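Local atomic coordinates of mitomycin biosynthesis 6-O-methyltransferase (Streptomyces lavendulae, PDB entry 3GWZ), a protein that catalyses the 6-O-methylation of 6-demethylmitomycins A and B, transferring the methyl group of S-adenosyl-L-methionine to give mitomycins A and B. Residues A[204-209]-A[215-220]; A[255-260]-A[264-269]; A[270-275]-A[295-300]. All blocks are in the same frame, centred on the assembly; numbering follows the deposited sequence.

Contact 1. Residues A[204-209]-A[215-220]; sequences ATAVDI and SLMAAV
D208 and the selenomethionine M217 face each other across a strand and a helix, and each loses about 60 Å² of surface to the opposite segment. They are also the residues whose CA atoms come nearest, at 6.6 Å. No hydrogen bond passes directly between the segments: D208 OD2 stays 4.2 Å from M217 N, and a water fills the gap. That water accepts the N-H of M217, its oxygen 2.9 Å from M217 N, and donates to the carboxylate, 2.6 Å from D208 OD2. The carboxylate can meet it because D208 has CG anti to its backbone nitrogen (chi1 -165°), which sends the group off the strand and toward the first turn of the helix. An N-H of the helix start is thus served by the acid through the water.

Strand 205-209, the glycine-rich loop that follows it and helix 215-223 begin a beta-alpha-beta unit, the nucleotide-binding start of the class I methyltransferase fold. The loop contains G210, which binds S-adenosyl-L-methionine. The helix runs back along the strand, their short axes 9.2 Å apart and at 160°. A206 and D208, two apart on the strand and both pointing toward the helix, face L216 and M217.

The same carboxylate has an apolar neighbour: L216 crosses it at about a right angle, with D208 OD2 3.6 Å from L216 CD2 and close to CB of the leucine as well. A206 completes the interface in plain van der Waals contact, its CB 4.2 Å from the terminal methyl CE of M217. Beyond the strand's acid, L216 also packs against L273 and K275 of strand 271-275.

Contact 2. Residues A[255-260]-A[264-269]; sequences EILPGD and TIPDGA. With SAH (S-adenosyl-L-homocysteine), chain G.
The adenine end of the cofactor pocket is built here, where the chain leaves strand 254-258 and a five-residue turn is closed from T264 N to D260 O. T264 N donates to D260 O over 2.8 Å; the donor lies nearly along the C=O axis, but the N-H is bent, at 146°. A second, water-mediated link reinforces the turn: one water accepts from D260 N and is also hydrogen-bonded to T264 OG1. The backbone of D260 is thereby held at N and O, which probably helps to place its side chain. CG is anti to the backbone nitrogen (chi1 176°), and OD1 receives the adenine amino group of S-adenosyl-L-homocysteine almost straight, SAH N6 to D260 OD1 being 2.9 Å at 170°. The same oxygen also accepts from F262 N.

Further back along the strand, the CD2 methyl of L257 meets CG of the P266 ring tightly, L257 CD2 lying 3.4 Å from P266 CG. This apolar contact joins the loop 264-269 to the strand. At the other end, two donors converging on D260 OD1 restrict the rotation of the side chain and are consistent with a charged carboxylate that accepts from the exocyclic amino group of adenine.

Contact 3. Residues A[270-275]-A[295-300]; sequences DVYLIK and TAMKPD. With SAH (S-adenosyl-L-homocysteine), chain G.
The ring of Y272 is met obliquely by the end of helix 283-296: both A296 O and the side chain of M297, a selenomethionine, approach at a slant. Y272 CE2 and CD2 are each 3.9 Å from M297 CG, and the two side chains slide past one another in opposite directions. At the phenol end Y272 OH comes within 3.2 Å of A296 O and 3.7 Å of A296 CB, while the tyrosine hydroxyl is hydrogen-bonded to P266 O and A269 N. With CG anti to the carbonyl carbon (chi1 -68°), the ring extends from the strand toward the point where M297 leaves helical backbone angles.

The second flat group, the carboxylate of D270, is shared between two partners. K298 NZ forms a salt bridge with D270 OD1 at 2.8 Å, reaching it roughly end-on, while A204 N bonds to OD2. D300 brings a like charge close, its OD2 4.5 Å from D270 OD1, which the lysine probably helps to offset.

At the far end of the strand K275 binds the cofactor product: its chain, bent at chi3 and chi4, lets K275 NZ donate a 2.7 Å hydrogen bond to SAH OXT, and K275 O accepts from the amino nitrogen of the ligand, SAH N, at 2.8 Å. The ammonium is also held by E190 and S187.

Strand 271-275, helix 283-296 and strand 302-308 form a beta-alpha-beta unit. Y272 lies among V207 and I209 of strand 205-209, L303 of strand 302-308 and loop residue I265, the last of which also packs on A296.

How the contacts relate
The three contacts follow one another along the chain, without overlap, inside the methyltransferase domain, and their centres lie 11 to 12 Å apart. All reach the same seven-stranded mixed sheet. Contact 1 and contact 3 lie on adjacent parallel strands, 205-209 and 271-275, joined by a probable hydrogen bond from L273 N to V207 O (2.8 Å). Contact 2 comes from the outermost strand 254-258, and its loop 264-269 crosses to both: A269 packs on T205 and V207, while G268 N probably bonds to A296 O. Contacts 2 and 3 hold the adenine and amino-acid ends of the cofactor product, in a pocket that also uses other residues, such as G210.

Contact 1. Residues A[204-209]-A[215-220]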
loop_
_atom_site.group_PDB
_atom_site.type_symbol
_atom_site.label_atom_id
_atom_site.label_comp_id
_atom_site.label_asym_id
_atom_site.label_seq_id
_atom_site.Cartn_x
_atom_site.Cartn_y
_atom_site.Cartn_z
ATOM N N ALA A 204 -16.770 -30.244 -19.638
ATOM C CA ALA A 204 -15.364 -30.362 -19.990
ATOM C C ALA A 204 -14.804 -29.034 -20.509
ATOM O O ALA A 204 -13.640 -28.714 -20.280
ATOM C CB ALA A 204 -15.161 -31.470 -21.016
ATOM N N THR A 205 -15.639 -28.257 -21.199
ATOM C CA THR A 205 -15.198 -26.988 -21.773
ATOM C C THR A 205 -16.156 -25.856 -21.450
ATOM O O THR A 205 -17.371 -26.043 -21.433
ATOM C CB THR A 205 -15.092 -27.056 -23.298
ATOM O OG1 THR A 205 -16.346 -27.492 -23.833
ATOM C CG2 THR A 205 -13.971 -28.025 -23.734
ATOM N N ALA A 206 -15.588 -24.675 -21.217
ATOM C CA ALA A 206 -16.363 -23.465 -20.941
ATOM C C ALA A 206 -15.835 -22.298 -21.780
ATOM O O ALA A 206 -14.636 -22.207 -22.063
ATOM C CB ALA A 206 -16.283 -23.128 -19.469
ATOM N N VAL A 207 -16.732 -21.408 -22.187
ATOM C CA VAL A 207 -16.322 -20.219 -22.916
ATOM C C VAL A 207 -16.924 -18.980 -22.249
ATOM O O VAL A 207 -18.137 -18.912 -22.049
ATOM C CB VAL A 207 -16.784 -20.269 -24.380
ATOM C CG1 VAL A 207 -16.522 -18.937 -25.055
ATOM C CG2 VAL A 207 -16.086 -21.411 -25.132
ATOM N N ASP A 208 -16.079 -18.020 -21.884
ATOM C CA ASP A 208 -16.588 -16.770 -21.314
ATOM C C ASP A 208 -16.577 -15.674 -22.361
ATOM O O ASP A 208 -15.515 -15.212 -22.800
ATOM C CB ASP A 208 -15.782 -16.310 -20.091
ATOM C CG ASP A 208 -16.518 -15.236 -19.285
ATOM O OD1 ASP A 208 -17.627 -14.840 -19.699
ATOM O OD2 ASP A 208 -16.004 -14.795 -18.236
ATOM N N ILE A 209 -17.776 -15.254 -22.739
ATOM C CA ILE A 209 -17.960 -14.296 -23.809
ATOM C C ILE A 209 -17.917 -12.869 -23.274
ATOM O O ILE A 209 -18.755 -12.494 -22.467
ATOM C CB ILE A 209 -19.312 -14.523 -24.486
ATOM C CG1 ILE A 209 -19.442 -15.983 -24.937
ATOM C CG2 ILE A 209 -19.489 -13.561 -25.662
ATOM C CD1 ILE A 209 -20.877 -16.432 -25.096
ATOM N N SER A 215 -11.433 -12.787 -14.397
ATOM C CA SER A 215 -11.619 -13.288 -13.032
ATOM C C SER A 215 -12.728 -14.346 -12.918
ATOM O O SER A 215 -12.628 -15.291 -12.123
ATOM C CB SER A 215 -11.825 -12.141 -12.024
ATOM O OG SER A 215 -13.041 -11.451 -12.248
ATOM N N LEU A 216 -13.786 -14.205 -13.703
ATOM C CA LEU A 216 -14.838 -15.213 -13.677
ATOM C C LEU A 216 -14.298 -16.564 -14.152
ATOM O O LEU A 216 -14.488 -17.586 -13.490
ATOM C CB LEU A 216 -16.048 -14.801 -14.519
ATOM C CG LEU A 216 -17.154 -15.866 -14.583
ATOM C CD1 LEU A 216 -17.663 -16.188 -13.185
ATOM C CD2 LEU A 216 -18.309 -15.426 -15.491
HETATM N N MSE A 217 -13.630 -16.573 -15.303
HETATM C CA MSE A 217 -13.057 -17.822 -15.815
HETATM C C MSE A 217 -12.039 -18.398 -14.819
HETATM O O MSE A 217 -11.979 -19.616 -14.613
HETATM C CB MSE A 217 -12.418 -17.620 -17.196
HETATM C CG MSE A 217 -11.955 -18.912 -17.876
HETATM SE SE MSE A 217 -13.467 -19.987 -18.456
HETATM C CE MSE A 217 -13.858 -20.920 -16.799
ATOM N N ALA A 218 -11.247 -17.526 -14.198
ATOM C CA ALA A 218 -10.236 -17.974 -13.241
ATOM C C ALA A 218 -10.871 -18.657 -12.035
ATOM O O ALA A 218 -10.422 -19.714 -11.613
ATOM C CB ALA A 218 -9.327 -16.805 -12.799
ATOM N N ALA A 219 -11.927 -18.061 -11.494
ATOM C CA ALA A 219 -12.613 -18.619 -10.331
ATOM C C ALA A 219 -13.241 -19.978 -10.643
ATOM O O ALA A 219 -13.124 -20.926 -9.863
ATOM C CB ALA A 219 -13.672 -17.656 -9.836
ATOM N N VAL A 220 -13.913 -20.063 -11.784
ATOM C CA VAL A 220 -14.548 -21.307 -12.206
ATOM C C VAL A 220 -13.511 -22.406 -12.487
ATOM O O VAL A 220 -13.700 -23.555 -12.088
ATOM C CB VAL A 220 -15.485 -21.091 -13.423
ATOM C CG1 VAL A 220 -16.049 -22.417 -13.919
ATOM C CG2 VAL A 220 -16.619 -20.159 -13.047
HETATM O O HOH W 1 -13.674 -14.343 -17.219
#

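Contact 2. Residues A[255-260]-A[264-269]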
loop_
_atom_site.group_PDB
_atom_site.type_symbol
_atom_site.label_atom_id
_atom_site.label_comp_id
_atom_site.label_asym_id
_atom_site.label_seq_id
_atom_site.Cartn_x
_atom_site.Cartn_y
_atom_site.Cartn_z
ATOM N N GLU A 255 -7.568 -20.878 -23.076
ATOM C CA GLU A 255 -7.178 -20.238 -24.316
ATOM C C GLU A 255 -7.702 -18.800 -24.323
ATOM O O GLU A 255 -8.827 -18.548 -23.898
ATOM C CB GLU A 255 -7.765 -21.006 -25.497
ATOM C CG GLU A 255 -7.681 -20.255 -26.817
ATOM C CD GLU A 255 -8.311 -21.032 -27.957
ATOM O OE1 GLU A 255 -8.850 -20.395 -28.891
ATOM O OE2 GLU A 255 -8.274 -22.282 -27.907
ATOM N N ILE A 256 -6.877 -17.878 -24.806
ATOM C CA ILE A 256 -7.271 -16.484 -24.999
ATOM C C ILE A 256 -7.644 -16.236 -26.461
ATOM O O ILE A 256 -6.844 -16.466 -27.363
ATOM C CB ILE A 256 -6.111 -15.531 -24.672
ATOM C CG1 ILE A 256 -5.579 -15.767 -23.249
ATOM C CG2 ILE A 256 -6.534 -14.088 -24.894
ATOM C CD1 ILE A 256 -6.616 -15.600 -22.159
ATOM N N LEU A 257 -8.853 -15.743 -26.687
ATOM C CA LEU A 257 -9.352 -15.491 -28.033
ATOM C C LEU A 257 -9.690 -14.019 -28.221
ATOM O O LEU A 257 -10.761 -13.565 -27.818
ATOM C CB LEU A 257 -10.597 -16.338 -28.289
ATOM C CG LEU A 257 -11.276 -16.133 -29.643
ATOM C CD1 LEU A 257 -10.275 -16.330 -30.784
ATOM C CD2 LEU A 257 -12.469 -17.078 -29.783
ATOM N N PRO A 258 -8.761 -13.259 -28.814
ATOM C CA PRO A 258 -9.047 -11.871 -29.182
ATOM C C PRO A 258 -10.080 -11.891 -30.292
ATOM O O PRO A 258 -9.874 -12.582 -31.289
ATOM C CB PRO A 258 -7.705 -11.364 -29.718
ATOM C CG PRO A 258 -6.670 -12.328 -29.177
ATOM C CD PRO A 258 -7.370 -13.644 -29.110
ATOM N N GLY A 259 -11.180 -11.167 -30.132
ATOM C CA GLY A 259 -12.241 -11.239 -31.117
ATOM C C GLY A 259 -13.410 -10.320 -30.823
ATOM O O GLY A 259 -13.337 -9.456 -29.951
ATOM N N ASP A 260 -14.490 -10.523 -31.565
ATOM C CA ASP A 260 -15.654 -9.653 -31.527
ATOM C C ASP A 260 -16.868 -10.558 -31.443
ATOM O O ASP A 260 -17.137 -11.327 -32.378
ATOM C CB ASP A 260 -15.690 -8.814 -32.816
ATOM C CG ASP A 260 -16.929 -7.942 -32.927
ATOM O OD1 ASP A 260 -17.862 -8.090 -32.106
ATOM O OD2 ASP A 260 -16.970 -7.107 -33.856
ATOM N N THR A 264 -17.925 -13.625 -33.834
ATOM C CA THR A 264 -17.343 -14.908 -33.455
ATOM C C THR A 264 -17.784 -15.410 -32.086
ATOM O O THR A 264 -17.731 -14.675 -31.098
ATOM C CB THR A 264 -15.807 -14.813 -33.442
ATOM O OG1 THR A 264 -15.349 -14.328 -34.710
ATOM C CG2 THR A 264 -15.178 -16.168 -33.149
ATOM N N ILE A 265 -18.216 -16.668 -32.037
ATOM C CA ILE A 265 -18.381 -17.391 -30.780
ATOM C C ILE A 265 -17.823 -18.790 -30.999
ATOM O O ILE A 265 -18.288 -19.494 -31.888
ATOM C CB ILE A 265 -19.863 -17.540 -30.383
ATOM C CG1 ILE A 265 -20.524 -16.171 -30.198
ATOM C CG2 ILE A 265 -19.986 -18.357 -29.107
ATOM C CD1 ILE A 265 -20.072 -15.434 -28.954
ATOM N N PRO A 266 -16.817 -19.193 -30.204
ATOM C CA PRO A 266 -16.227 -20.529 -30.371
ATOM C C PRO A 266 -17.290 -21.616 -30.345
ATOM O O PRO A 266 -18.142 -21.645 -29.453
ATOM C CB PRO A 266 -15.318 -20.668 -29.150
ATOM C CG PRO A 266 -14.953 -19.262 -28.802
ATOM C CD PRO A 266 -16.155 -18.423 -29.141
ATOM N N ASP A 267 -17.219 -22.521 -31.312
ATOM C CA ASP A 267 -18.243 -23.531 -31.485
ATOM C C ASP A 267 -18.059 -24.755 -30.575
ATOM O O ASP A 267 -16.937 -25.185 -30.294
ATOM C CB ASP A 267 -18.292 -23.952 -32.960
ATOM C CG ASP A 267 -19.295 -25.049 -33.219
ATOM O OD1 ASP A 267 -20.514 -24.783 -33.120
ATOM O OD2 ASP A 267 -18.864 -26.182 -33.527
ATOM N N GLY A 268 -19.180 -25.297 -30.106
ATOM C CA GLY A 268 -19.200 -26.601 -29.468
ATOM C C GLY A 268 -18.674 -26.752 -28.049
ATOM O O GLY A 268 -18.212 -27.830 -27.687
ATOM N N ALA A 269 -18.747 -25.704 -27.234
ATOM C CA ALA A 269 -18.383 -25.849 -25.822
ATOM C C ALA A 269 -19.562 -26.372 -25.007
ATOM O O ALA A 269 -20.710 -26.239 -25.418
ATOM C CB ALA A 269 -17.888 -24.514 -25.247
HETATM N N SAH G . -17.676 -10.120 -18.270
HETATM C CA SAH G . -16.786 -9.108 -17.603
HETATM C CB SAH G . -16.794 -7.725 -18.283
HETATM C CG SAH G . -18.159 -7.016 -18.382
HETATM S SD SAH G . -18.000 -5.373 -19.071
HETATM C C SAH G . -17.194 -8.962 -16.164
HETATM O O SAH G . -16.421 -8.430 -15.361
HETATM O OXT SAH G . -18.291 -9.376 -15.766
HETATM C "C5'" SAH G . -18.438 -5.712 -20.765
HETATM C "C4'" SAH G . -17.266 -6.239 -21.618
HETATM O "O4'" SAH G . -17.627 -6.440 -23.005
HETATM C "C3'" SAH G . -16.005 -5.368 -21.656
HETATM O "O3'" SAH G . -14.930 -6.076 -21.019
HETATM C "C2'" SAH G . -15.680 -5.161 -23.138
HETATM O "O2'" SAH G . -14.290 -5.308 -23.452
HETATM C "C1'" SAH G . -16.429 -6.297 -23.796
HETATM N N9 SAH G . -16.848 -6.041 -25.192
HETATM C C8 SAH G . -17.513 -4.954 -25.645
HETATM N N7 SAH G . -17.767 -5.072 -26.973
HETATM C C5 SAH G . -17.266 -6.267 -27.370
HETATM C C6 SAH G . -17.204 -7.024 -28.635
HETATM N N6 SAH G . -17.751 -6.481 -29.749
HETATM N N1 SAH G . -16.588 -8.238 -28.630
HETATM C C2 SAH G . -16.054 -8.752 -27.513
HETATM N N3 SAH G . -16.078 -8.118 -26.321
HETATM C C4 SAH G . -16.662 -6.900 -26.196
HETATM O O HOH W 2 -13.761 -11.881 -33.970
#

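Contact 3. Residues A[270-275]-A[295-300]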
loop_
_atom_site.group_PDB
_atom_site.type_symbol
_atom_site.label_atom_id
_atom_site.label_comp_id
_atom_site.label_asym_id
_atom_site.label_seq_id
_atom_site.Cartn_x
_atom_site.Cartn_y
_atom_site.Cartn_z
ATOM N N ASP A 270 -19.276 -26.948 -23.843
ATOM C CA ASP A 270 -20.316 -27.431 -22.938
ATOM C C ASP A 270 -21.077 -26.300 -22.240
ATOM O O ASP A 270 -22.295 -26.368 -22.053
ATOM C CB ASP A 270 -19.705 -28.352 -21.878
ATOM C CG ASP A 270 -19.173 -29.652 -22.467
ATOM O OD1 ASP A 270 -19.744 -30.122 -23.474
ATOM O OD2 ASP A 270 -18.192 -30.199 -21.918
ATOM N N VAL A 271 -20.362 -25.264 -21.825
ATOM C CA VAL A 271 -21.032 -24.164 -21.142
ATOM C C VAL A 271 -20.506 -22.825 -21.645
ATOM O O VAL A 271 -19.291 -22.625 -21.784
ATOM C CB VAL A 271 -20.913 -24.288 -19.599
ATOM C CG1 VAL A 271 -19.447 -24.304 -19.172
ATOM C CG2 VAL A 271 -21.676 -23.158 -18.896
ATOM N N TYR A 272 -21.432 -21.924 -21.959
ATOM C CA TYR A 272 -21.077 -20.564 -22.329
ATOM C C TYR A 272 -21.479 -19.632 -21.197
ATOM O O TYR A 272 -22.527 -19.817 -20.575
ATOM C CB TYR A 272 -21.781 -20.161 -23.627
ATOM C CG TYR A 272 -21.262 -20.938 -24.817
ATOM C CD1 TYR A 272 -20.263 -20.414 -25.623
ATOM C CD2 TYR A 272 -21.742 -22.213 -25.104
ATOM C CE1 TYR A 272 -19.759 -21.128 -26.692
ATOM C CE2 TYR A 272 -21.251 -22.937 -26.181
ATOM C CZ TYR A 272 -20.262 -22.395 -26.968
ATOM O OH TYR A 272 -19.766 -23.107 -28.042
ATOM N N LEU A 273 -20.640 -18.642 -20.919
ATOM C CA LEU A 273 -20.938 -17.692 -19.857
ATOM C C LEU A 273 -20.904 -16.292 -20.446
ATOM O O LEU A 273 -20.063 -15.992 -21.288
ATOM C CB LEU A 273 -19.929 -17.809 -18.716
ATOM C CG LEU A 273 -19.907 -19.120 -17.919
ATOM C CD1 LEU A 273 -19.150 -20.180 -18.684
ATOM C CD2 LEU A 273 -19.261 -18.902 -16.567
ATOM N N ILE A 274 -21.830 -15.446 -20.013
ATOM C CA ILE A 274 -21.883 -14.062 -20.485
ATOM C C ILE A 274 -22.384 -13.181 -19.334
ATOM O O ILE A 274 -23.561 -13.170 -19.007
ATOM C CB ILE A 274 -22.730 -13.928 -21.774
ATOM C CG1 ILE A 274 -22.615 -12.521 -22.373
ATOM C CG2 ILE A 274 -24.195 -14.305 -21.535
ATOM C CD1 ILE A 274 -23.072 -12.454 -23.840
ATOM N N LYS A 275 -21.459 -12.476 -18.697
ATOM C CA LYS A 275 -21.749 -11.776 -17.449
ATOM C C LYS A 275 -21.573 -10.280 -17.641
ATOM O O LYS A 275 -20.504 -9.842 -18.066
ATOM C CB LYS A 275 -20.801 -12.268 -16.341
ATOM C CG LYS A 275 -20.934 -11.524 -15.020
ATOM C CD LYS A 275 -20.266 -12.271 -13.858
ATOM C CE LYS A 275 -18.747 -12.078 -13.825
ATOM N NZ LYS A 275 -18.337 -10.693 -13.431
ATOM N N THR A 295 -26.122 -20.678 -32.257
ATOM C CA THR A 295 -25.539 -21.415 -33.376
ATOM C C THR A 295 -24.352 -22.267 -32.933
ATOM O O THR A 295 -24.134 -23.371 -33.442
ATOM C CB THR A 295 -25.095 -20.447 -34.487
ATOM O OG1 THR A 295 -26.251 -19.815 -35.054
ATOM C CG2 THR A 295 -24.339 -21.182 -35.584
ATOM N N ALA A 296 -23.599 -21.754 -31.965
ATOM C CA ALA A 296 -22.378 -22.408 -31.506
ATOM C C ALA A 296 -22.671 -23.522 -30.507
ATOM O O ALA A 296 -21.801 -24.338 -30.200
ATOM C CB ALA A 296 -21.431 -21.382 -30.876
HETATM N N MSE A 297 -23.890 -23.547 -29.985
HETATM C CA MSE A 297 -24.222 -24.472 -28.910
HETATM C C MSE A 297 -24.555 -25.878 -29.410
HETATM O O MSE A 297 -25.186 -26.048 -30.454
HETATM C CB MSE A 297 -25.378 -23.928 -28.069
HETATM C CG MSE A 297 -24.983 -22.721 -27.220
HETATM SE SE MSE A 297 -26.492 -21.875 -26.344
HETATM C CE MSE A 297 -26.919 -23.297 -25.093
ATOM N N LYS A 298 -24.118 -26.878 -28.652
ATOM C CA LYS A 298 -24.554 -28.249 -28.878
ATOM C C LYS A 298 -25.895 -28.444 -28.187
ATOM O O LYS A 298 -26.227 -27.715 -27.251
ATOM C CB LYS A 298 -23.534 -29.240 -28.310
ATOM C CG LYS A 298 -22.155 -29.122 -28.922
ATOM C CD LYS A 298 -21.190 -30.120 -28.304
ATOM C CE LYS A 298 -21.115 -29.965 -26.797
ATOM N NZ LYS A 298 -19.957 -30.705 -26.225
ATOM N N PRO A 299 -26.674 -29.431 -28.640
ATOM C CA PRO A 299 -27.980 -29.675 -28.022
ATOM C C PRO A 299 -27.889 -29.765 -26.499
ATOM O O PRO A 299 -28.817 -29.364 -25.798
ATOM C CB PRO A 299 -28.394 -31.025 -28.612
ATOM C CG PRO A 299 -27.733 -31.046 -29.955
ATOM C CD PRO A 299 -26.418 -30.329 -29.781
ATOM N N ASP A 300 -26.775 -30.286 -26.000
ATOM C CA ASP A 300 -26.589 -30.485 -24.567
ATOM C C ASP A 300 -25.891 -29.290 -23.896
ATOM O O ASP A 300 -25.731 -29.258 -22.679
ATOM C CB ASP A 300 -25.803 -31.777 -24.306
ATOM C CG ASP A 300 -24.648 -31.982 -25.291
ATOM O OD1 ASP A 300 -24.882 -31.941 -26.523
ATOM O OD2 ASP A 300 -23.503 -32.210 -24.836
HETATM N N SAH G . -17.676 -10.120 -18.270
HETATM C CA SAH G . -16.786 -9.108 -17.603
HETATM C CB SAH G . -16.794 -7.725 -18.283
HETATM C CG SAH G . -18.159 -7.016 -18.382
HETATM S SD SAH G . -18.000 -5.373 -19.071
HETATM C C SAH G . -17.194 -8.962 -16.164
HETATM O O SAH G . -16.421 -8.430 -15.361
HETATM O OXT SAH G . -18.291 -9.376 -15.766
HETATM C "C5'" SAH G . -18.438 -5.712 -20.765
HETATM C "C4'" SAH G . -17.266 -6.239 -21.618
HETATM O "O4'" SAH G . -17.627 -6.440 -23.005
HETATM C "C3'" SAH G . -16.005 -5.368 -21.656
HETATM O "O3'" SAH G . -14.930 -6.076 -21.019
HETATM C "C2'" SAH G . -15.680 -5.161 -23.138
HETATM O "O2'" SAH G . -14.290 -5.308 -23.452
HETATM C "C1'" SAH G . -16.429 -6.297 -23.796
HETATM N N9 SAH G . -16.848 -6.041 -25.192
HETATM C C8 SAH G . -17.513 -4.954 -25.645
HETATM N N7 SAH G . -17.767 -5.072 -26.973
HETATM C C5 SAH G . -17.266 -6.267 -27.370
HETATM C C6 SAH G . -17.204 -7.024 -28.635
HETATM N N6 SAH G . -17.751 -6.481 -29.749
HETATM N N1 SAH G . -16.588 -8.238 -28.630
HETATM C C2 SAH G . -16.054 -8.752 -27.513
HETATM N N3 SAH G . -16.078 -8.118 -26.321
HETATM C C4 SAH G . -16.662 -6.900 -26.196
#